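Long-range contact in periplasmic molybdate-binding protein (Azotobacter vinelandii, PDB 1ATG), which binds molybdate or tungstate in a pocket between its two domains, probably as the periplasmic receptor of an ABC transporter: residues A[81-87]-A[176-182]. Numbering follows the deposited sequence. Where two conformers were deposited one is given.
Sequences KLVLWSA and PGSHWFP
Strand 178-180 runs antiparallel to the end of strand 75-86, whose other edge pairs with 160-164; axes of 82-86 and 178-180 approach to 4.7 Å at 152°. Lys81, all-trans, lies over one face of the Phe181 ring (chi1 m), CE 3.6 Å and NZ 4.4 Å from its centroid: CH-pi plus cation-pi. Water 1 joins Leu82 O (2.8 Å) to Pro182 O (2.7 Å), proline lacking an amide proton; Leu82's side chain is about 4 Å from that of pocket residue Tyr117. Val83 CG2 is 3.5 Å from Phe181 CE1. Leu84 and Trp180 form a hydrogen-bonded pair, Leu84 N-Trp180 O 2.8 Å, Trp180 N-Leu84 O 2.9 Å. Trp85 opposes His179 (non-hydrogen-bonded, CA-CA 4.4 Å), both side chains on one sheet face, those of Leu84, Trp180, Ser86 and Ser178 on the other; with chi1 t, chi2 48°, Trp85 NE1 hydrogen-bonds Pro176 O (2.9 Å). Ser86 N-Ser178 O (3.0 Å) and Ser178 N-Ser86 O (2.9 Å) close the ladder; Ser86 OG bonds to Asp159 O, Ser178 OG to Lys88 O. Gly177 (phi/psi 72/-131°) brings CA 3.2 Å from Ser86 O, where a CB would clash. Backbone pairing thus adds an edge strand to one lobe of this two-domain binding protein; beyond Leu84/Trp180, toward Lys81, a ring face and a water continue it.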
loop_
_atom_site.group_PDB
_atom_site.type_symbol
_atom_site.label_atom_id
_atom_site.label_comp_id
_atom_site.label_asym_id
_atom_site.label_seq_id
_atom_site.Cartn_x
_atom_site.Cartn_y
_atom_site.Cartn_z
ATOM N N LYS A 81 5.357 -5.158 -1.767
ATOM C CA LYS A 81 6.722 -5.164 -2.256
ATOM C C LYS A 81 7.076 -3.729 -2.621
ATOM O O LYS A 81 6.479 -3.138 -3.532
ATOM C CB LYS A 81 6.821 -6.067 -3.482
ATOM C CG LYS A 81 8.223 -6.329 -3.992
ATOM C CD LYS A 81 8.271 -7.586 -4.855
ATOM C CE LYS A 81 9.702 -7.915 -5.250
ATOM N NZ LYS A 81 9.813 -9.282 -5.832
ATOM N N LEU A 82 8.050 -3.192 -1.919
ATOM C CA LEU A 82 8.509 -1.831 -2.171
ATOM C C LEU A 82 9.327 -1.771 -3.445
ATOM O O LEU A 82 10.152 -2.658 -3.740
ATOM C CB LEU A 82 9.402 -1.412 -1.001
ATOM C CG LEU A 82 9.941 0.018 -1.062
ATOM C CD1 LEU A 82 8.844 1.059 -0.899
ATOM C CD2 LEU A 82 10.977 0.185 0.045
ATOM N N VAL A 83 9.153 -0.693 -4.211
ATOM C CA VAL A 83 9.912 -0.505 -5.432
ATOM C C VAL A 83 10.427 0.924 -5.538
ATOM O O VAL A 83 9.665 1.878 -5.246
ATOM C CB VAL A 83 9.095 -0.780 -6.712
ATOM C CG1 VAL A 83 10.045 -0.996 -7.890
ATOM C CG2 VAL A 83 8.145 -1.952 -6.605
ATOM N N LEU A 84 11.681 1.084 -5.906
ATOM C CA LEU A 84 12.197 2.391 -6.307
ATOM C C LEU A 84 11.909 2.496 -7.811
ATOM O O LEU A 84 12.308 1.600 -8.588
ATOM C CB LEU A 84 13.697 2.476 -6.067
ATOM C CG LEU A 84 14.332 3.787 -6.561
ATOM C CD1 LEU A 84 13.842 4.978 -5.756
ATOM C CD2 LEU A 84 15.847 3.682 -6.492
ATOM N N TRP A 85 11.185 3.517 -8.216
ATOM C CA TRP A 85 10.727 3.620 -9.590
ATOM C C TRP A 85 11.047 4.997 -10.135
ATOM O O TRP A 85 11.079 5.995 -9.430
ATOM C CB TRP A 85 9.201 3.415 -9.581
ATOM C CG TRP A 85 8.528 3.393 -10.919
ATOM C CD1 TRP A 85 8.904 2.673 -12.025
ATOM C CD2 TRP A 85 7.375 4.147 -11.303
ATOM N NE1 TRP A 85 8.028 2.923 -13.056
ATOM C CE2 TRP A 85 7.090 3.823 -12.652
ATOM C CE3 TRP A 85 6.531 5.045 -10.649
ATOM C CZ2 TRP A 85 6.013 4.373 -13.332
ATOM C CZ3 TRP A 85 5.457 5.579 -11.342
ATOM C CH2 TRP A 85 5.198 5.235 -12.671
ATOM N N SER A 86 11.249 5.034 -11.450
ATOM C CA SER A 86 11.278 6.261 -12.207
ATOM C C SER A 86 10.456 6.030 -13.482
ATOM O O SER A 86 10.525 4.946 -14.078
ATOM C CB SER A 86 12.679 6.716 -12.595
ATOM O OG SER A 86 12.646 7.898 -13.402
ATOM N N ALA A 87 9.789 7.071 -13.954
ATOM C CA ALA A 87 9.149 7.011 -15.265
ATOM C C ALA A 87 10.224 6.995 -16.355
ATOM O O ALA A 87 9.915 6.606 -17.491
ATOM C CB ALA A 87 8.207 8.190 -15.478
ATOM N N PRO A 176 6.806 -0.218 -16.564
ATOM C CA PRO A 176 7.320 0.870 -17.395
ATOM C C PRO A 176 8.426 1.630 -16.677
ATOM O O PRO A 176 8.653 1.465 -15.465
ATOM C CB PRO A 176 6.092 1.727 -17.638
ATOM C CG PRO A 176 5.248 1.520 -16.427
ATOM C CD PRO A 176 5.462 0.082 -16.027
ATOM N N GLY A 177 9.160 2.451 -17.420
ATOM C CA GLY A 177 10.214 3.275 -16.835
ATOM C C GLY A 177 11.412 2.451 -16.420
ATOM O O GLY A 177 11.929 1.643 -17.194
ATOM N N SER A 178 11.876 2.654 -15.190
ATOM C CA SER A 178 12.979 1.878 -14.642
ATOM C C SER A 178 12.698 1.588 -13.170
ATOM O O SER A 178 12.003 2.382 -12.525
ATOM C CB SER A 178 14.334 2.524 -14.868
ATOM O OG SER A 178 14.362 3.839 -14.337
ATOM N N HIS A 179 13.192 0.469 -12.650
ATOM C CA HIS A 179 12.878 0.144 -11.261
ATOM C C HIS A 179 13.935 -0.713 -10.600
ATOM O O HIS A 179 14.723 -1.415 -11.241
ATOM C CB HIS A 179 11.513 -0.546 -11.166
ATOM C CG HIS A 179 11.548 -1.949 -11.697
ATOM N ND1 HIS A 179 11.485 -2.219 -13.054
ATOM C CD2 HIS A 179 11.672 -3.139 -11.062
ATOM C CE1 HIS A 179 11.543 -3.526 -13.237
ATOM N NE2 HIS A 179 11.669 -4.102 -12.061
ATOM N N TRP A 180 13.929 -0.645 -9.274
ATOM C CA TRP A 180 14.806 -1.446 -8.432
ATOM C C TRP A 180 14.022 -1.882 -7.204
ATOM O O TRP A 180 13.379 -1.064 -6.542
ATOM C CB TRP A 180 16.019 -0.664 -7.954
ATOM C CG TRP A 180 16.872 -1.324 -6.912
ATOM C CD1 TRP A 180 17.547 -2.513 -7.024
ATOM C CD2 TRP A 180 17.139 -0.852 -5.587
ATOM N NE1 TRP A 180 18.230 -2.786 -5.870
ATOM C CE2 TRP A 180 18.007 -1.781 -4.968
ATOM C CE3 TRP A 180 16.755 0.286 -4.878
ATOM C CZ2 TRP A 180 18.493 -1.590 -3.683
ATOM C CZ3 TRP A 180 17.242 0.461 -3.592
ATOM C CH2 TRP A 180 18.102 -0.475 -2.998
ATOM N N PHE A 181 14.034 -3.184 -6.942
ATOM C CA PHE A 181 13.433 -3.716 -5.725
ATOM C C PHE A 181 14.475 -3.724 -4.629
ATOM O O PHE A 181 15.433 -4.518 -4.665
ATOM C CB PHE A 181 12.946 -5.162 -5.903
ATOM C CG PHE A 181 11.811 -5.324 -6.862
ATOM C CD1 PHE A 181 10.529 -4.918 -6.503
ATOM C CD2 PHE A 181 11.990 -5.880 -8.115
ATOM C CE1 PHE A 181 9.463 -5.070 -7.373
ATOM C CE2 PHE A 181 10.926 -6.035 -8.984
ATOM C CZ PHE A 181 9.661 -5.634 -8.622
ATOM N N PRO A 182 14.368 -2.914 -3.597
ATOM C CA PRO A 182 15.303 -3.066 -2.482
ATOM C C PRO A 182 15.161 -4.470 -1.897
ATOM O O PRO A 182 14.054 -4.979 -1.726
ATOM C CB PRO A 182 14.844 -2.015 -1.489
ATOM C CG PRO A 182 14.083 -1.004 -2.290
ATOM C CD PRO A 182 13.390 -1.836 -3.363
HETATM O O HOH W 1 11.400 -4.774 -2.390
#